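Local atomic coordinates of GGDEF family protein (Caulobacter vibrioides, PDB entry 3U2A), a protein that carries a PdeA-like PAS domain, an antiparallel sheet with flanking helices in a fold often used for sensing and signalling, and belongs to the GGDEF family. Residues A[45-50]-A[111-116]; A[61-66]-A[86-91]. One frame throughout, in Å; residues are numbered along the deposited sequence. Where two conformers were deposited one is given.

Contact 1: A[45-50]-A[111-116]; sequences LGLGPL and GVVAPE
Leu45 lies against Val113 and Pro115 in a buried contact of apolar side chains and one backbone carbonyl, without hydrogen bonds between the segments. From CA its CB already heads for the opposite segment, and CG stands beside the backbone N, anti to the carbonyl carbon (chi1 -68°). The fork at CG then divides the work between the two methyls. CD1 rests on the backbone of Val113, 3.7 Å from its O, and brushes its CG1. CD2 takes the proline: it is 3.6 Å from Pro115 CD and 3.8 Å from Pro115 CB, with Pro115 CG at an intermediate distance, and the two side chains cross at about a right angle. A branched leucine suits this place because one residue can reach both strand end and ring. Leu47 adds a second point, tip to tip with Val113, its CD1 being 4.0 Å from CG1 and 4.1 Å from CG2 of that valine. Between the leucines, Gly46 takes a positive phi of 92°, which it adopts easily, having no CB to press on the carbonyl O of Leu45. Val113 ends strand 109-113 and is paired through its backbone with Ala25 of strand 25-30, while Val112 packs on Ala22 of the second subunit. Leu47 and Val113 also touch Trp98 of strand 98-102, and Leu50 leans on Phe59 of helix 56-62, so the 45-50 loop touches both sheet and helix.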
loop_
_atom_site.group_PDB
_atom_site.type_symbol
_atom_site.label_atom_id
_atom_site.label_comp_id
_atom_site.label_asym_id
_atom_site.label_seq_id
_atom_site.Cartn_x
_atom_site.Cartn_y
_atom_site.Cartn_z
ATOM N N LEU A 45 4.234 -8.347 9.113
ATOM C CA LEU A 45 3.091 -7.785 9.816
ATOM C C LEU A 45 2.443 -8.740 10.825
ATOM O O LEU A 45 1.471 -8.371 11.494
ATOM C CB LEU A 45 2.045 -7.300 8.811
ATOM C CG LEU A 45 2.441 -6.088 7.976
ATOM C CD1 LEU A 45 1.379 -5.815 6.950
ATOM C CD2 LEU A 45 2.647 -4.889 8.853
ATOM N N GLY A 46 2.966 -9.959 10.922
ATOM C CA GLY A 46 2.386 -10.969 11.805
ATOM C C GLY A 46 1.356 -11.837 11.096
ATOM O O GLY A 46 0.778 -12.758 11.690
ATOM N N LEU A 47 1.160 -11.567 9.806
ATOM C CA LEU A 47 0.122 -12.236 9.020
ATOM C C LEU A 47 0.636 -13.444 8.239
ATOM O O LEU A 47 -0.090 -14.040 7.441
ATOM C CB LEU A 47 -0.568 -11.227 8.087
ATOM C CG LEU A 47 -1.188 -10.013 8.787
ATOM C CD1 LEU A 47 -1.627 -8.960 7.770
ATOM C CD2 LEU A 47 -2.356 -10.412 9.724
ATOM N N GLY A 48 1.890 -13.809 8.487
ATOM C CA GLY A 48 2.523 -14.939 7.819
ATOM C C GLY A 48 1.725 -16.231 7.776
ATOM O O GLY A 48 1.655 -16.861 6.719
ATOM N N PRO A 49 1.126 -16.644 8.915
ATOM C CA PRO A 49 0.303 -17.865 8.955
ATOM C C PRO A 49 -0.910 -17.869 8.013
ATOM O O PRO A 49 -1.411 -18.939 7.670
ATOM C CB PRO A 49 -0.162 -17.913 10.408
ATOM C CG PRO A 49 0.956 -17.287 11.156
ATOM C CD PRO A 49 1.368 -16.129 10.280
ATOM N N LEU A 50 -1.367 -16.689 7.609
ATOM C CA LEU A 50 -2.533 -16.559 6.734
ATOM C C LEU A 50 -2.183 -16.545 5.255
ATOM O O LEU A 50 -3.028 -16.845 4.416
ATOM C CB LEU A 50 -3.295 -15.268 7.050
ATOM C CG LEU A 50 -3.756 -15.028 8.494
ATOM C CD1 LEU A 50 -4.526 -13.718 8.580
ATOM C CD2 LEU A 50 -4.579 -16.188 9.006
ATOM N N GLY A 111 -7.982 -4.233 -0.437
ATOM C CA GLY A 111 -7.335 -3.064 0.112
ATOM C C GLY A 111 -5.921 -3.313 0.564
ATOM O O GLY A 111 -5.248 -4.239 0.082
ATOM N N VAL A 112 -5.487 -2.456 1.483
ATOM C CA VAL A 112 -4.139 -2.511 2.052
ATOM C C VAL A 112 -4.188 -2.815 3.547
ATOM O O VAL A 112 -5.186 -2.522 4.231
ATOM C CB VAL A 112 -3.357 -1.183 1.787
ATOM C CG1 VAL A 112 -2.055 -1.116 2.590
ATOM C CG2 VAL A 112 -3.042 -1.054 0.313
ATOM N N VAL A 113 -3.124 -3.419 4.051
ATOM C CA VAL A 113 -2.947 -3.566 5.482
ATOM C C VAL A 113 -1.553 -3.045 5.815
ATOM O O VAL A 113 -0.566 -3.327 5.107
ATOM C CB VAL A 113 -3.222 -5.010 5.993
ATOM C CG1 VAL A 113 -2.425 -6.041 5.207
ATOM C CG2 VAL A 113 -2.926 -5.120 7.471
ATOM N N ALA A 114 -1.495 -2.236 6.862
ATOM C CA ALA A 114 -0.289 -1.498 7.196
ATOM C C ALA A 114 -0.046 -1.527 8.688
ATOM O O ALA A 114 -0.992 -1.626 9.461
ATOM C CB ALA A 114 -0.417 -0.069 6.716
ATOM N N PRO A 115 1.225 -1.424 9.104
ATOM C CA PRO A 115 1.493 -1.359 10.546
ATOM C C PRO A 115 1.146 0.015 11.075
ATOM O O PRO A 115 1.488 1.022 10.456
ATOM C CB PRO A 115 3.001 -1.605 10.649
ATOM C CG PRO A 115 3.548 -1.381 9.311
ATOM C CD PRO A 115 2.449 -1.295 8.297
ATOM N N GLU A 116 0.452 0.085 12.203
ATOM C CA GLU A 116 0.066 1.407 12.692
ATOM C C GLU A 116 1.257 2.194 13.285
ATOM O O GLU A 116 1.186 3.416 13.465
ATOM C CB GLU A 116 -1.169 1.347 13.601
ATOM C CG GLU A 116 -0.888 1.149 15.051
ATOM C CD GLU A 116 -2.011 1.665 15.926
ATOM O OE1 GLU A 116 -3.135 1.875 15.410
ATOM O OE2 GLU A 116 -1.761 1.858 17.135
#

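Contact 2: A[61-66]-A[86-91]; sequences ALALPQ and ARFRVR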
loop_
_atom_site.group_PDB
_atom_site.type_symbol
_atom_site.label_atom_id
_atom_site.label_comp_id
_atom_site.label_asym_id
_atom_site.label_seq_id
_atom_site.Cartn_x
_atom_site.Cartn_y
_atom_site.Cartn_z
ATOM N N ALA A 61 -9.106 -16.567 14.002
ATOM C CA ALA A 61 -8.306 -17.293 14.986
ATOM C C ALA A 61 -6.960 -16.622 15.263
ATOM O O ALA A 61 -6.411 -16.752 16.351
ATOM C CB ALA A 61 -8.104 -18.746 14.545
ATOM N N LEU A 62 -6.441 -15.893 14.283
ATOM C CA LEU A 62 -5.161 -15.223 14.426
ATOM C C LEU A 62 -5.266 -13.886 15.163
ATOM O O LEU A 62 -4.300 -13.448 15.778
ATOM C CB LEU A 62 -4.483 -15.038 13.058
ATOM C CG LEU A 62 -2.978 -14.707 13.102
ATOM C CD1 LEU A 62 -2.157 -15.856 13.681
ATOM C CD2 LEU A 62 -2.462 -14.319 11.734
ATOM N N ALA A 63 -6.424 -13.234 15.089
ATOM C CA ALA A 63 -6.674 -12.015 15.853
ATOM C C ALA A 63 -6.515 -12.291 17.354
ATOM O O ALA A 63 -6.834 -13.390 17.816
ATOM C CB ALA A 63 -8.065 -11.482 15.565
ATOM N N LEU A 64 -6.001 -11.317 18.104
ATOM C CA LEU A 64 -6.108 -11.389 19.563
ATOM C C LEU A 64 -7.598 -11.539 19.899
ATOM O O LEU A 64 -8.436 -10.886 19.277
ATOM C CB LEU A 64 -5.508 -10.151 20.236
ATOM C CG LEU A 64 -4.181 -10.301 20.981
ATOM C CD1 LEU A 64 -3.155 -11.147 20.219
ATOM C CD2 LEU A 64 -3.614 -8.933 21.350
ATOM N N PRO A 65 -7.938 -12.448 20.837
ATOM C CA PRO A 65 -9.351 -12.711 21.099
ATOM C C PRO A 65 -10.157 -11.442 21.393
ATOM O O PRO A 65 -11.260 -11.298 20.869
ATOM C CB PRO A 65 -9.311 -13.643 22.301
ATOM C CG PRO A 65 -8.021 -14.400 22.130
ATOM C CD PRO A 65 -7.062 -13.371 21.592
ATOM N N GLN A 66 -9.608 -10.524 22.194
ATOM C CA GLN A 66 -10.314 -9.278 22.545
ATOM C C GLN A 66 -10.520 -8.324 21.359
ATOM O O GLN A 66 -11.344 -7.400 21.432
ATOM C CB GLN A 66 -9.658 -8.560 23.739
ATOM C CG GLN A 66 -8.245 -8.017 23.492
ATOM C CD GLN A 66 -7.142 -9.007 23.881
ATOM O OE1 GLN A 66 -7.221 -10.211 23.591
ATOM N NE2 GLN A 66 -6.096 -8.491 24.543
ATOM N N ALA A 86 -10.514 -0.928 9.601
ATOM C CA ALA A 86 -10.423 -1.727 10.811
ATOM C C ALA A 86 -9.018 -1.666 11.363
ATOM O O ALA A 86 -8.049 -1.468 10.622
ATOM C CB ALA A 86 -10.830 -3.180 10.533
ATOM N N ARG A 87 -8.902 -1.841 12.672
ATOM C CA ARG A 87 -7.586 -1.941 13.281
ATOM C C ARG A 87 -7.620 -2.969 14.390
ATOM O O ARG A 87 -8.514 -2.946 15.226
ATOM C CB ARG A 87 -7.087 -0.580 13.789
ATOM C CG ARG A 87 -8.003 0.176 14.717
ATOM C CD ARG A 87 -7.364 1.510 15.122
ATOM N NE ARG A 87 -6.121 1.320 15.872
ATOM C CZ ARG A 87 -6.045 1.244 17.199
ATOM N NH1 ARG A 87 -7.143 1.345 17.941
ATOM N NH2 ARG A 87 -4.871 1.067 17.790
ATOM N N PHE A 88 -6.667 -3.887 14.379
ATOM C CA PHE A 88 -6.627 -4.930 15.403
ATOM C C PHE A 88 -5.249 -5.554 15.476
ATOM O O PHE A 88 -4.427 -5.379 14.564
ATOM C CB PHE A 88 -7.696 -6.013 15.165
ATOM C CG PHE A 88 -7.544 -6.778 13.864
ATOM C CD1 PHE A 88 -8.112 -6.291 12.680
ATOM C CD2 PHE A 88 -6.886 -7.999 13.834
ATOM C CE1 PHE A 88 -7.995 -7.001 11.484
ATOM C CE2 PHE A 88 -6.757 -8.716 12.630
ATOM C CZ PHE A 88 -7.314 -8.209 11.465
ATOM N N ARG A 89 -5.002 -6.277 16.567
ATOM C CA ARG A 89 -3.726 -6.943 16.766
ATOM C C ARG A 89 -3.897 -8.403 16.423
ATOM O O ARG A 89 -4.983 -8.947 16.590
ATOM C CB ARG A 89 -3.280 -6.817 18.215
ATOM C CG ARG A 89 -3.019 -5.399 18.660
ATOM C CD ARG A 89 -3.038 -5.278 20.175
ATOM N NE ARG A 89 -4.386 -5.408 20.727
ATOM C CZ ARG A 89 -4.692 -5.292 22.011
ATOM N NH1 ARG A 89 -3.747 -5.039 22.903
ATOM N NH2 ARG A 89 -5.948 -5.428 22.405
ATOM N N VAL A 90 -2.825 -9.025 15.938
ATOM C CA VAL A 90 -2.797 -10.477 15.759
ATOM C C VAL A 90 -1.818 -11.070 16.760
ATOM O O VAL A 90 -1.059 -10.328 17.395
ATOM C CB VAL A 90 -2.413 -10.905 14.311
ATOM C CG1 VAL A 90 -3.534 -10.546 13.334
ATOM C CG2 VAL A 90 -1.078 -10.272 13.886
ATOM N N ARG A 91 -1.835 -12.396 16.905
ATOM C CA ARG A 91 -0.887 -13.100 17.782
ATOM C C ARG A 91 0.533 -12.647 17.468
ATOM O O ARG A 91 0.921 -12.572 16.301
ATOM C CB ARG A 91 -0.993 -14.624 17.610
ATOM C CG ARG A 91 -2.416 -15.204 17.528
ATOM C CD ARG A 91 -3.268 -14.923 18.762
ATOM N NE ARG A 91 -4.627 -15.458 18.629
ATOM C CZ ARG A 91 -5.139 -16.423 19.384
ATOM N NH1 ARG A 91 -4.422 -16.972 20.358
ATOM N NH2 ARG A 91 -6.376 -16.839 19.179
HETATM O O HOH W 1 -6.322 -5.954 25.492
#
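Ala63 and Val90 face each other as a single antiparallel bridge, a non-hydrogen-bonded pair flanked by two backbone bonds. Leu64 N donates to Arg89 O at 3.0 Å, nearly straight at 168°, and Arg91 N donates to Leu62 O at 2.9 Å. Arg91 then folds back, CD swung round by chi2 of -60°, and its side chain gathers carbonyls where helix 56-62 ends: NE binds Ala63 O at 3.1 Å from above the carbonyl plane, and NH2 makes a weak bond to Ala61 O. Arg68 also bonds weakly to Ala61 O, and the helix-end carbonyls would probably offset the repulsion between these like charges. Pro65 CD lies over the centre of one face of the Arg91 guanidinium. Leu64 splits its branches, CD1 against Val90 O and CD2 above one face of the Arg89 guanidinium, 3.7 Å from NE. Arg89 is positioned by its salt bridge to Asp67, and a water accepts hydrogens from both its NH2 (3.2 Å) and Gln66 NE2 (2.7 Å). Small Ala63 fits its CB against Phe88 CD2 at 4.1 Å. Leu62 CG meets Val90 CB. Farther out, the Phe88 ring stacks on Trp98 of strand 98-102 and meets Phe59 of helix 56-62, and Ala63 touches Ala71, so the bridge joins helices 56-62 and 68-75 to the chain leaving edge strand 83-86.

From the N terminus the chain passes through helix 12-22 and strands 25-30 and 35-40 before entering contact 1 at 45-50, whose partner comes only at 111-116, where the last strand in the chain, an inner one of the sheet, ends. Contact 2 falls entirely within that long loop: 61-66 leaves helix 56-62, and a shorter loop holding helix 68-75 and strand 83-86 closes when segment 86-91 arrives. The two contacts are therefore nested, not crossed. They also touch: Leu50 and Gly46 O pack on Leu62, Leu47 packs on Val90, and Glu116 forms a salt bridge with Arg87. Contact 1 fixes the 45-50 loop to the end of strand 109-113, contact 2 the end of helix 56-62 to the chain after strand 83-86.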